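Integral membrane indolylacetylinositol arabinosyltransferase EmbB (Mycolicibacterium smegmatis MC2 155, PDB 7BVC) probably polymerises arabinose into the arabinan of mycobacterial cell-wall arabinogalactan, as a membrane-embedded arabinosyltransferase of the emb family, and binds the drug ethambutol. Local coordinates at residues Ile275-Ala281 with Met702-Ala707; Trp308-Asp314 with Ala491-Arg495; Phe541-Arg545 with Ala557-Met561; Arg849-Arg854 with Arg920-Asp925. All coordinates share one frame; numbering follows the deposited sequence.

Contact 1 of 4, residues Ile275-Ala281 with Met702-Ala707; sequences IWYVIGA and MMASMA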
# COMPACT_ATOMS: atom_id res chain seq x y z
N ILE B 275 19.91 -25.98 -16.55
CA ILE B 275 20.99 -25.16 -16.01
C ILE B 275 20.47 -24.01 -15.16
O ILE B 275 21.20 -23.53 -14.28
CB ILE B 275 21.91 -24.63 -17.13
CG1 ILE B 275 21.28 -23.46 -17.86
CG2 ILE B 275 22.25 -25.74 -18.10
CD1 ILE B 275 22.15 -22.93 -18.98
N TRP B 276 19.24 -23.55 -15.38
CA TRP B 276 18.58 -22.68 -14.41
C TRP B 276 18.26 -23.43 -13.13
O TRP B 276 18.12 -22.80 -12.08
CB TRP B 276 17.31 -22.09 -15.01
CG TRP B 276 16.58 -21.17 -14.10
CD1 TRP B 276 15.53 -21.47 -13.29
CD2 TRP B 276 16.86 -19.78 -13.90
NE1 TRP B 276 15.13 -20.36 -12.59
CE2 TRP B 276 15.93 -19.30 -12.95
CE3 TRP B 276 17.79 -18.89 -14.43
CZ2 TRP B 276 15.91 -17.98 -12.52
CZ3 TRP B 276 17.77 -17.58 -14.00
CH2 TRP B 276 16.84 -17.14 -13.06
N TYR B 277 18.13 -24.75 -13.20
CA TYR B 277 17.95 -25.54 -11.98
C TYR B 277 19.20 -25.50 -11.11
O TYR B 277 19.10 -25.70 -9.89
CB TYR B 277 17.60 -26.98 -12.35
CG TYR B 277 17.48 -27.92 -11.18
CD1 TYR B 277 16.38 -27.87 -10.34
CD2 TYR B 277 18.47 -28.85 -10.91
CE1 TYR B 277 16.26 -28.73 -9.27
CE2 TYR B 277 18.36 -29.71 -9.84
CZ TYR B 277 17.26 -29.64 -9.02
OH TYR B 277 17.15 -30.50 -7.95
N VAL B 278 20.36 -25.24 -11.70
CA VAL B 278 21.62 -25.23 -10.97
C VAL B 278 22.04 -23.81 -10.58
O VAL B 278 22.34 -23.55 -9.42
CB VAL B 278 22.73 -25.92 -11.80
CG1 VAL B 278 24.03 -25.95 -11.03
CG2 VAL B 278 22.29 -27.33 -12.18
N ILE B 279 22.06 -22.89 -11.54
CA ILE B 279 22.55 -21.54 -11.29
C ILE B 279 21.43 -20.54 -11.03
O ILE B 279 21.72 -19.38 -10.72
CB ILE B 279 23.43 -21.04 -12.45
CG1 ILE B 279 22.56 -20.57 -13.62
CG2 ILE B 279 24.40 -22.12 -12.90
CD1 ILE B 279 23.33 -19.93 -14.74
N GLY B 280 20.18 -20.95 -11.14
CA GLY B 280 19.08 -20.01 -11.07
C GLY B 280 18.68 -19.64 -9.66
O GLY B 280 19.14 -20.21 -8.68
N ALA B 281 17.79 -18.66 -9.58
CA ALA B 281 17.30 -18.17 -8.30
C ALA B 281 16.31 -19.16 -7.69
O ALA B 281 15.94 -20.17 -8.30
CB ALA B 281 16.64 -16.80 -8.47
N MET B 702 17.17 -12.64 -18.07
CA MET B 702 17.23 -13.39 -16.82
C MET B 702 18.46 -14.28 -16.75
O MET B 702 19.16 -14.32 -15.72
CB MET B 702 15.96 -14.23 -16.65
CG MET B 702 14.68 -13.43 -16.52
SD MET B 702 13.27 -14.50 -16.18
CE MET B 702 12.00 -13.69 -17.14
N MET B 703 18.74 -15.02 -17.83
CA MET B 703 19.88 -15.92 -17.83
C MET B 703 21.19 -15.17 -17.63
O MET B 703 22.04 -15.59 -16.84
CB MET B 703 19.91 -16.73 -19.12
CG MET B 703 18.77 -17.72 -19.26
SD MET B 703 18.91 -19.09 -18.10
CE MET B 703 20.50 -19.75 -18.55
N ALA B 704 21.37 -14.04 -18.33
CA ALA B 704 22.59 -13.26 -18.16
C ALA B 704 22.67 -12.64 -16.78
O ALA B 704 23.76 -12.58 -16.19
CB ALA B 704 22.67 -12.18 -19.24
N SER B 705 21.54 -12.17 -16.24
CA SER B 705 21.54 -11.59 -14.90
C SER B 705 22.00 -12.60 -13.86
O SER B 705 22.77 -12.25 -12.96
CB SER B 705 20.15 -11.07 -14.56
OG SER B 705 20.11 -10.54 -13.25
N MET B 706 21.55 -13.84 -13.97
CA MET B 706 21.97 -14.84 -13.00
C MET B 706 23.31 -15.49 -13.32
O MET B 706 23.89 -16.13 -12.44
CB MET B 706 20.90 -15.93 -12.85
CG MET B 706 19.69 -15.47 -12.06
SD MET B 706 20.12 -14.65 -10.51
CE MET B 706 20.85 -16.00 -9.60
N ALA B 707 23.80 -15.36 -14.55
CA ALA B 707 25.12 -15.89 -14.87
C ALA B 707 26.24 -14.90 -14.62
O ALA B 707 27.41 -15.30 -14.53
CB ALA B 707 25.17 -16.35 -16.33
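W276 and M706 form the main apolar contact between the end of helix 264-279 and helix 690-712, two predicted transmembrane helices whose short segments run at 33° with axes 10.9 Å apart. CG of M706 lies 3.4 Å from CZ3 of W276, approaching the benzene side of the indole obliquely. The ring reaches this far because its CG is anti to the backbone N (chi1 -179°), extending the indole toward the neighbouring helix. A second apolar group lies one turn earlier, where the terminal methyl CE of M703 meets CD1 of I275 at 3.6 Å. Farther along, CD1 of I279 rests loosely against CB of A707.

Sulfur adds a second kind of interaction. SD of M703 stands 5.1 Å from the centroid of the six-membered ring of W276, oblique to it, in a Met-aromatic contact.

Polar backbone atoms come close without bonding. O of M702 lies at the ring edge of W276, 3.9 Å from CZ3, while CE of M706 curls back to O of I279. Behind the ring, CA of G280 covers one indole face where the helix ends, and N386 bonds to O of W276.

Between these segments the contact rests on dispersion and a sulfur-aromatic approach, the bent chains of M703 and M706 lying against one rigid indole, consistent with the predicted membrane setting of the two helices.

Contact 2 of 4, residues Trp308-Asp314 with Ala491-Arg495; sequences WFGSPED and ATRIR. With 95E (Ethambutol), chain I.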
# COMPACT_ATOMS: atom_id res chain seq x y z
N TRP B 308 1.04 -19.29 14.66
CA TRP B 308 -0.30 -19.84 14.91
C TRP B 308 -0.29 -20.94 15.97
O TRP B 308 -0.97 -21.96 15.82
CB TRP B 308 -0.95 -20.33 13.62
CG TRP B 308 -1.34 -19.21 12.71
CD1 TRP B 308 -2.04 -18.09 13.05
CD2 TRP B 308 -1.04 -19.09 11.32
NE1 TRP B 308 -2.20 -17.28 11.96
CE2 TRP B 308 -1.60 -17.87 10.88
CE3 TRP B 308 -0.36 -19.89 10.40
CZ2 TRP B 308 -1.49 -17.44 9.56
CZ3 TRP B 308 -0.26 -19.46 9.09
CH2 TRP B 308 -0.82 -18.25 8.69
N PHE B 309 0.48 -20.74 17.03
CA PHE B 309 0.42 -21.58 18.24
C PHE B 309 0.63 -23.06 17.94
O PHE B 309 0.10 -23.92 18.64
CB PHE B 309 -0.91 -21.37 18.98
CG PHE B 309 -1.10 -19.98 19.49
CD1 PHE B 309 -0.59 -19.60 20.72
CD2 PHE B 309 -1.78 -19.04 18.75
CE1 PHE B 309 -0.76 -18.32 21.20
CE2 PHE B 309 -1.96 -17.76 19.22
CZ PHE B 309 -1.45 -17.40 20.44
N GLY B 310 1.40 -23.36 16.90
CA GLY B 310 1.66 -24.75 16.56
C GLY B 310 0.47 -25.51 16.03
O GLY B 310 0.22 -26.64 16.45
N SER B 311 -0.28 -24.91 15.11
CA SER B 311 -1.43 -25.53 14.46
C SER B 311 -1.02 -26.08 13.10
O SER B 311 -0.24 -25.45 12.39
CB SER B 311 -2.56 -24.52 14.28
OG SER B 311 -2.34 -23.71 13.14
N PRO B 312 -1.52 -27.25 12.71
CA PRO B 312 -1.01 -27.90 11.50
C PRO B 312 -1.50 -27.27 10.20
O PRO B 312 -2.20 -26.25 10.22
CB PRO B 312 -1.54 -29.33 11.64
CG PRO B 312 -2.81 -29.17 12.39
CD PRO B 312 -2.56 -28.06 13.37
N GLU B 313 -1.10 -27.86 9.08
CA GLU B 313 -1.70 -27.54 7.78
C GLU B 313 -3.02 -28.28 7.68
O GLU B 313 -3.05 -29.51 7.64
CB GLU B 313 -0.76 -27.94 6.65
CG GLU B 313 0.63 -27.33 6.76
CD GLU B 313 0.60 -25.82 6.77
OE1 GLU B 313 0.85 -25.23 7.84
OE2 GLU B 313 0.31 -25.22 5.71
N ASP B 314 -4.13 -27.53 7.67
CA ASP B 314 -5.37 -28.12 8.14
C ASP B 314 -5.88 -29.20 7.17
O ASP B 314 -5.83 -30.38 7.54
CB ASP B 314 -6.40 -27.02 8.40
CG ASP B 314 -5.87 -25.94 9.31
OD1 ASP B 314 -4.93 -26.24 10.08
OD2 ASP B 314 -6.37 -24.80 9.25
N ALA B 491 -8.03 -25.32 14.14
CA ALA B 491 -6.90 -24.66 13.50
C ALA B 491 -7.37 -23.63 12.48
O ALA B 491 -6.74 -22.57 12.33
CB ALA B 491 -5.99 -25.70 12.85
N THR B 492 -8.47 -23.91 11.78
CA THR B 492 -9.02 -22.91 10.87
C THR B 492 -9.54 -21.69 11.63
O THR B 492 -9.35 -20.56 11.18
CB THR B 492 -10.15 -23.52 10.04
OG1 THR B 492 -9.66 -24.69 9.36
CG2 THR B 492 -10.64 -22.52 9.01
N ARG B 493 -10.17 -21.91 12.78
CA ARG B 493 -10.59 -20.80 13.62
C ARG B 493 -9.40 -19.94 14.03
O ARG B 493 -9.46 -18.71 13.98
CB ARG B 493 -11.32 -21.32 14.86
CG ARG B 493 -11.69 -20.24 15.86
CD ARG B 493 -12.12 -20.84 17.18
NE ARG B 493 -10.98 -21.34 17.95
CZ ARG B 493 -10.33 -20.64 18.87
NH1 ARG B 493 -10.70 -19.40 19.15
NH2 ARG B 493 -9.30 -21.18 19.51
N ILE B 494 -8.30 -20.59 14.42
CA ILE B 494 -7.10 -19.84 14.82
C ILE B 494 -6.57 -19.03 13.64
O ILE B 494 -6.33 -17.82 13.76
CB ILE B 494 -6.02 -20.80 15.36
CG1 ILE B 494 -6.52 -21.51 16.61
CG2 ILE B 494 -4.74 -20.05 15.65
CD1 ILE B 494 -5.52 -22.47 17.19
N ARG B 495 -6.36 -19.68 12.50
CA ARG B 495 -5.79 -19.00 11.34
C ARG B 495 -6.67 -17.87 10.84
O ARG B 495 -6.17 -16.87 10.32
CB ARG B 495 -5.53 -20.00 10.21
CG ARG B 495 -4.49 -21.05 10.53
CD ARG B 495 -4.50 -22.15 9.50
NE ARG B 495 -3.39 -23.08 9.68
CZ ARG B 495 -2.29 -23.08 8.93
NH1 ARG B 495 -2.16 -22.20 7.95
NH2 ARG B 495 -1.33 -23.96 9.17
C2 95E I . 2.54 -21.22 5.21
O12 95E I . 5.57 -14.06 1.88
C11 95E I . 5.14 -15.34 2.26
C10 95E I . 4.69 -15.30 3.72
C13 95E I . 5.69 -14.51 4.54
C14 95E I . 5.17 -13.15 4.96
N9 95E I . 4.65 -16.65 4.24
C8 95E I . 3.72 -17.44 3.46
C7 95E I . 3.25 -18.66 4.24
N6 95E I . 3.82 -19.86 3.64
C3 95E I . 2.90 -20.97 3.76
O1 95E I . 1.95 -22.48 5.29
C4 95E I . 3.56 -22.22 3.20
C5 95E I . 4.05 -22.03 1.76
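R495 pushes its long side chain from helix 485-497 into a hollow formed by the loop 308-314, and most of the contact is moulded round it. One wall is the indole of W308: CG of R495 sits over the five-membered ring, 4.2 Å from its centroid, in a CH-pi contact. Farther out, the guanidinium presents a face to the benzene side of the indole, the two planes 36° apart, with NH1 3.5 Å from CZ3 of W308. Extended from CG to NE, the arginine carries NH2 to the end of the hollow. There NH2 donates to O of P312 at 2.7 Å and to OE1 of E313 at 2.9 Å, meeting both acceptors from above their carbonyl and carboxylate planes. The carboxylate of D314 closes another wall; its OD2 lies 3.5 Å from NE of R495, well out of the guanidinium plane, so this salt bridge acts through charge alone.

Smaller bumps complete the fit. CB of A491 fits between CB of S311, 3.9 Å away, and the carboxylate of D314, while CG2 of I494 nestles against both W308 and F309.

E313 also belongs to the ethambutol pocket: its OE2 lies 3.2 Å from O1 of the drug, and N304 bonds to OE1. R495 is therefore well placed as a second-shell residue that orients E313. The loop itself, between helices 296-299 and 320-326, lies against the side of helix 485-497, and I498, just beyond the end of that helix, also touches W308 and F309.

Contact 3 of 4, residues Phe541-Arg545 with Ala557-Met561; sequences FMMLR and AWRLM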
# COMPACT_ATOMS: atom_id res chain seq x y z
N PHE B 541 -10.88 -10.59 -28.58
CA PHE B 541 -11.58 -9.65 -29.45
C PHE B 541 -11.50 -10.05 -30.92
O PHE B 541 -12.38 -9.66 -31.70
CB PHE B 541 -11.01 -8.24 -29.26
CG PHE B 541 -11.49 -7.57 -28.01
CD1 PHE B 541 -12.82 -7.64 -27.64
CD2 PHE B 541 -10.61 -6.87 -27.20
CE1 PHE B 541 -13.27 -7.03 -26.49
CE2 PHE B 541 -11.06 -6.25 -26.05
CZ PHE B 541 -12.38 -6.33 -25.70
N MET B 542 -10.49 -10.82 -31.31
CA MET B 542 -10.40 -11.29 -32.69
C MET B 542 -11.25 -12.53 -32.92
O MET B 542 -11.82 -12.69 -34.01
CB MET B 542 -8.95 -11.56 -33.06
CG MET B 542 -8.75 -11.93 -34.51
SD MET B 542 -7.11 -11.52 -35.12
CE MET B 542 -7.39 -11.58 -36.88
N MET B 543 -11.34 -13.42 -31.93
CA MET B 543 -12.22 -14.58 -32.04
C MET B 543 -13.69 -14.18 -31.98
O MET B 543 -14.54 -14.94 -32.45
CB MET B 543 -11.91 -15.59 -30.94
CG MET B 543 -10.62 -16.36 -31.15
SD MET B 543 -10.76 -17.61 -32.44
CE MET B 543 -11.37 -19.00 -31.50
N LEU B 544 -14.00 -13.03 -31.38
CA LEU B 544 -15.39 -12.57 -31.36
C LEU B 544 -15.87 -12.21 -32.76
O LEU B 544 -16.94 -12.66 -33.19
CB LEU B 544 -15.53 -11.38 -30.42
CG LEU B 544 -15.93 -11.70 -28.98
CD1 LEU B 544 -16.19 -10.43 -28.20
CD2 LEU B 544 -17.16 -12.60 -28.96
N ARG B 545 -15.10 -11.40 -33.49
CA ARG B 545 -15.55 -10.94 -34.80
C ARG B 545 -15.46 -12.06 -35.84
O ARG B 545 -16.43 -12.32 -36.56
CB ARG B 545 -14.71 -9.74 -35.25
CG ARG B 545 -14.74 -9.52 -36.75
CD ARG B 545 -14.17 -8.17 -37.13
NE ARG B 545 -15.05 -7.07 -36.74
CZ ARG B 545 -14.81 -5.80 -37.00
NH1 ARG B 545 -15.66 -4.87 -36.60
NH2 ARG B 545 -13.71 -5.45 -37.66
N ALA B 557 -10.07 -23.92 -28.74
CA ALA B 557 -9.55 -22.56 -28.61
C ALA B 557 -10.38 -21.72 -27.66
O ALA B 557 -9.84 -20.83 -26.99
CB ALA B 557 -9.48 -21.89 -29.98
N TRP B 558 -11.68 -21.98 -27.58
CA TRP B 558 -12.52 -21.25 -26.63
C TRP B 558 -12.39 -21.81 -25.22
O TRP B 558 -12.48 -21.05 -24.25
CB TRP B 558 -13.99 -21.30 -27.08
CG TRP B 558 -14.34 -20.30 -28.13
CD1 TRP B 558 -14.55 -20.53 -29.45
CD2 TRP B 558 -14.54 -18.89 -27.94
NE1 TRP B 558 -14.86 -19.36 -30.10
CE2 TRP B 558 -14.86 -18.34 -29.19
CE3 TRP B 558 -14.46 -18.04 -26.83
CZ2 TRP B 558 -15.11 -16.98 -29.37
CZ3 TRP B 558 -14.72 -16.70 -27.01
CH2 TRP B 558 -15.03 -16.18 -28.27
N ARG B 559 -12.17 -23.12 -25.09
CA ARG B 559 -12.02 -23.70 -23.76
C ARG B 559 -10.78 -23.18 -23.05
O ARG B 559 -10.79 -23.02 -21.82
CB ARG B 559 -11.97 -25.23 -23.85
CG ARG B 559 -13.32 -25.87 -24.12
CD ARG B 559 -13.18 -27.36 -24.36
NE ARG B 559 -14.05 -27.82 -25.44
CZ ARG B 559 -13.76 -28.81 -26.27
NH1 ARG B 559 -12.60 -29.45 -26.16
NH2 ARG B 559 -14.61 -29.15 -27.23
N LEU B 560 -9.72 -22.88 -23.79
CA LEU B 560 -8.50 -22.37 -23.17
C LEU B 560 -8.72 -20.97 -22.60
O LEU B 560 -8.32 -20.68 -21.46
CB LEU B 560 -7.37 -22.36 -24.19
CG LEU B 560 -5.98 -21.98 -23.69
CD1 LEU B 560 -5.43 -23.08 -22.80
CD2 LEU B 560 -5.05 -21.72 -24.86
N MET B 561 -9.36 -20.09 -23.37
CA MET B 561 -9.69 -18.76 -22.86
C MET B 561 -10.66 -18.85 -21.68
O MET B 561 -10.54 -18.09 -20.71
CB MET B 561 -10.28 -17.90 -23.97
CG MET B 561 -9.33 -17.68 -25.14
SD MET B 561 -9.94 -16.45 -26.31
CE MET B 561 -10.35 -17.50 -27.70
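M543 and W558 lie side by side and point opposite ways, the methionine laid along the indole. The methyl CE of M543 stands over one face of the five-membered ring, 4.2 Å from its centroid and 27° off the normal, a CH-pi contact. Bends at both chi2 (-74°) and chi3 fold the M543 chain back so that this methyl can reach the ring and also touch CB of A557 at 3.8 Å. Nearer the backbone, CB of M543 lies 3.8 Å from CZ2 of W558.

M561 comes in at a slant to M543, its CE 3.6 Å from CG of M543 and above the plane of the indole. L544 takes a different aspect of the tryptophan: its CD2 lies near the ring plane, at the edge, 4.2 Å from CH2.

L599 and L595 of helix 586-599 extend this apolar cluster past M543 and A557, respectively. W558 also touches a bound cardiolipin, and the guanidinium of R545 pairs with a second cardiolipin. The short segments run at 141°, and only a brief connection separates helices 527-545 and 554-570, so the arrangement is a helical hairpin of a polytopic membrane protein, packed close to lipid-binding sites.

Contact 4 of 4, residues Arg849-Arg854 with Arg920-Asp925; sequences RDETER and RSEIPD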
# COMPACT_ATOMS: atom_id res chain seq x y z
N ARG B 849 54.73 -8.61 9.30
CA ARG B 849 54.91 -8.71 7.85
C ARG B 849 54.95 -10.19 7.49
O ARG B 849 56.02 -10.80 7.42
CB ARG B 849 56.18 -7.99 7.40
CG ARG B 849 56.17 -6.50 7.66
CD ARG B 849 55.53 -5.75 6.51
NE ARG B 849 56.07 -6.16 5.21
CZ ARG B 849 57.22 -5.72 4.71
NH1 ARG B 849 57.64 -6.16 3.53
NH2 ARG B 849 57.96 -4.86 5.39
N ASP B 850 53.77 -10.77 7.26
CA ASP B 850 53.66 -12.18 6.91
C ASP B 850 52.36 -12.39 6.14
O ASP B 850 51.32 -11.85 6.52
CB ASP B 850 53.70 -13.08 8.15
CG ASP B 850 54.15 -14.49 7.83
OD1 ASP B 850 53.99 -14.92 6.67
OD2 ASP B 850 54.66 -15.17 8.74
N GLU B 851 52.43 -13.17 5.07
CA GLU B 851 51.26 -13.44 4.25
C GLU B 851 50.44 -14.61 4.76
O GLU B 851 49.22 -14.65 4.52
CB GLU B 851 51.68 -13.70 2.80
CG GLU B 851 52.58 -12.62 2.21
CD GLU B 851 51.95 -11.25 2.25
OE1 GLU B 851 50.73 -11.14 2.00
OE2 GLU B 851 52.67 -10.27 2.53
N THR B 852 51.07 -15.56 5.46
CA THR B 852 50.31 -16.63 6.10
C THR B 852 49.30 -16.07 7.09
O THR B 852 48.20 -16.61 7.23
CB THR B 852 51.27 -17.60 6.80
OG1 THR B 852 52.17 -18.16 5.83
CG2 THR B 852 50.51 -18.73 7.47
N GLU B 853 49.65 -14.98 7.78
CA GLU B 853 48.71 -14.34 8.69
C GLU B 853 47.62 -13.60 7.91
O GLU B 853 46.43 -13.75 8.20
CB GLU B 853 49.44 -13.39 9.63
CG GLU B 853 48.57 -12.25 10.13
CD GLU B 853 49.38 -11.14 10.77
OE1 GLU B 853 50.62 -11.27 10.84
OE2 GLU B 853 48.77 -10.15 11.21
N ARG B 854 48.02 -12.79 6.93
CA ARG B 854 47.05 -12.01 6.16
C ARG B 854 46.08 -12.90 5.40
O ARG B 854 45.01 -12.43 5.00
CB ARG B 854 47.77 -11.07 5.20
CG ARG B 854 46.90 -9.91 4.72
CD ARG B 854 47.65 -9.02 3.74
NE ARG B 854 49.03 -8.79 4.16
CZ ARG B 854 49.75 -7.73 3.80
NH1 ARG B 854 51.00 -7.60 4.23
NH2 ARG B 854 49.22 -6.80 3.01
N ARG B 920 42.66 -5.18 4.29
CA ARG B 920 44.10 -5.01 4.32
C ARG B 920 44.75 -5.20 2.95
O ARG B 920 45.98 -5.31 2.87
CB ARG B 920 44.73 -5.97 5.33
CG ARG B 920 45.89 -5.34 6.09
CD ARG B 920 46.79 -6.37 6.73
NE ARG B 920 46.11 -7.13 7.77
CZ ARG B 920 46.72 -8.01 8.56
NH1 ARG B 920 48.02 -8.22 8.43
NH2 ARG B 920 46.03 -8.66 9.48
N SER B 921 43.96 -5.24 1.88
CA SER B 921 44.51 -5.22 0.53
C SER B 921 44.75 -3.80 0.03
O SER B 921 45.65 -3.58 -0.78
CB SER B 921 43.57 -5.95 -0.43
OG SER B 921 42.30 -5.32 -0.48
N GLU B 922 43.95 -2.83 0.50
CA GLU B 922 44.21 -1.44 0.17
C GLU B 922 45.49 -0.95 0.82
O GLU B 922 46.32 -0.29 0.18
CB GLU B 922 43.02 -0.57 0.61
CG GLU B 922 41.67 -1.22 0.41
CD GLU B 922 41.11 -0.99 -0.98
OE1 GLU B 922 41.79 -0.33 -1.79
OE2 GLU B 922 40.00 -1.48 -1.26
N ILE B 923 45.67 -1.26 2.10
CA ILE B 923 46.88 -0.91 2.84
C ILE B 923 48.04 -1.70 2.27
O ILE B 923 48.00 -2.94 2.27
CB ILE B 923 46.70 -1.17 4.35
CG1 ILE B 923 45.27 -0.82 4.78
CG2 ILE B 923 47.69 -0.37 5.15
CD1 ILE B 923 44.98 -1.15 6.22
N PRO B 924 49.09 -1.05 1.76
CA PRO B 924 50.20 -1.79 1.14
C PRO B 924 50.99 -2.62 2.13
O PRO B 924 50.70 -2.62 3.33
CB PRO B 924 51.06 -0.67 0.52
CG PRO B 924 50.73 0.54 1.32
CD PRO B 924 49.28 0.41 1.68
N ASP B 925 52.00 -3.33 1.64
CA ASP B 925 52.82 -4.19 2.49
C ASP B 925 53.97 -3.44 3.14
O ASP B 925 54.73 -4.04 3.91
CB ASP B 925 53.36 -5.37 1.67
CG ASP B 925 54.05 -6.42 2.52
OD1 ASP B 925 53.68 -6.56 3.71
OD2 ASP B 925 54.96 -7.10 2.01
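R854 and D925 meet in a salt-bridge network between the short helix 851-854 and the loop joining strands 914-918 and 929-936, in the beta-rich C-terminal domain. Followed outward, R854 leaves the helix with CB directed toward the loop. Its CG comes 4.1 Å from CD of R920 and lies over the face of the R920 guanidinium; CD of R854 is equally near that methylene. The chain then bends at chi3 (-42°), which keeps NE 4.2 Å from CD of R920 and brings the R854 guanidinium over that carbon, so each arginine lays aliphatic carbon against the other's flat end. At the tip, NH1 donates to OD1 of D925 at 2.9 Å, approaching from above the carboxylate plane. The same NH1 lies 3.6 Å from OE2 of E851, an electrostatic approach in which no N-H is aimed at the oxygen. NH2 points into the turn of the loop, 3.6 Å from O of R920.

D925 is shared between two arginines. R849 reaches it through two weak hydrogen bonds of a salt bridge, NE to OD1 and NH1 to OD2, its guanidinium nearly perpendicular to the carboxylate. Such paired positive charge would probably offset the proximity of the E851 and D925 carboxylates. On the other flank, NH1 of R920 makes a long, weak hydrogen bond, part of a salt bridge, to OE2 of E853, and R920 also packs on H857 and V952. The helix itself begins with D850 as N-cap: OD1 of D850 accepts from N of T852 at 3.2 Å.

In the fold
Contacts 1 and 3 join predicted transmembrane helices; contact 2 lies in the same helical region, but on a loop and a helix outside the predicted spans. Contact 4 sits in the beta-rich C-terminal domain. Contact 1 closes a loop of 420 residues, free of strand, that encloses contacts 2 and 3 in turn, and contact 4 follows in series. None touch: centres of contacts 1 and 2 are about 37 Å apart, those of 1 and 3 about 35 Å, and those of 3 and 4 about 70 Å. Contact 1 ties the helical region to the helix leading into the C-terminal part, contact 2 contributes E313 to the ethambutol pocket, and contact 3 lies beside bound cardiolipin.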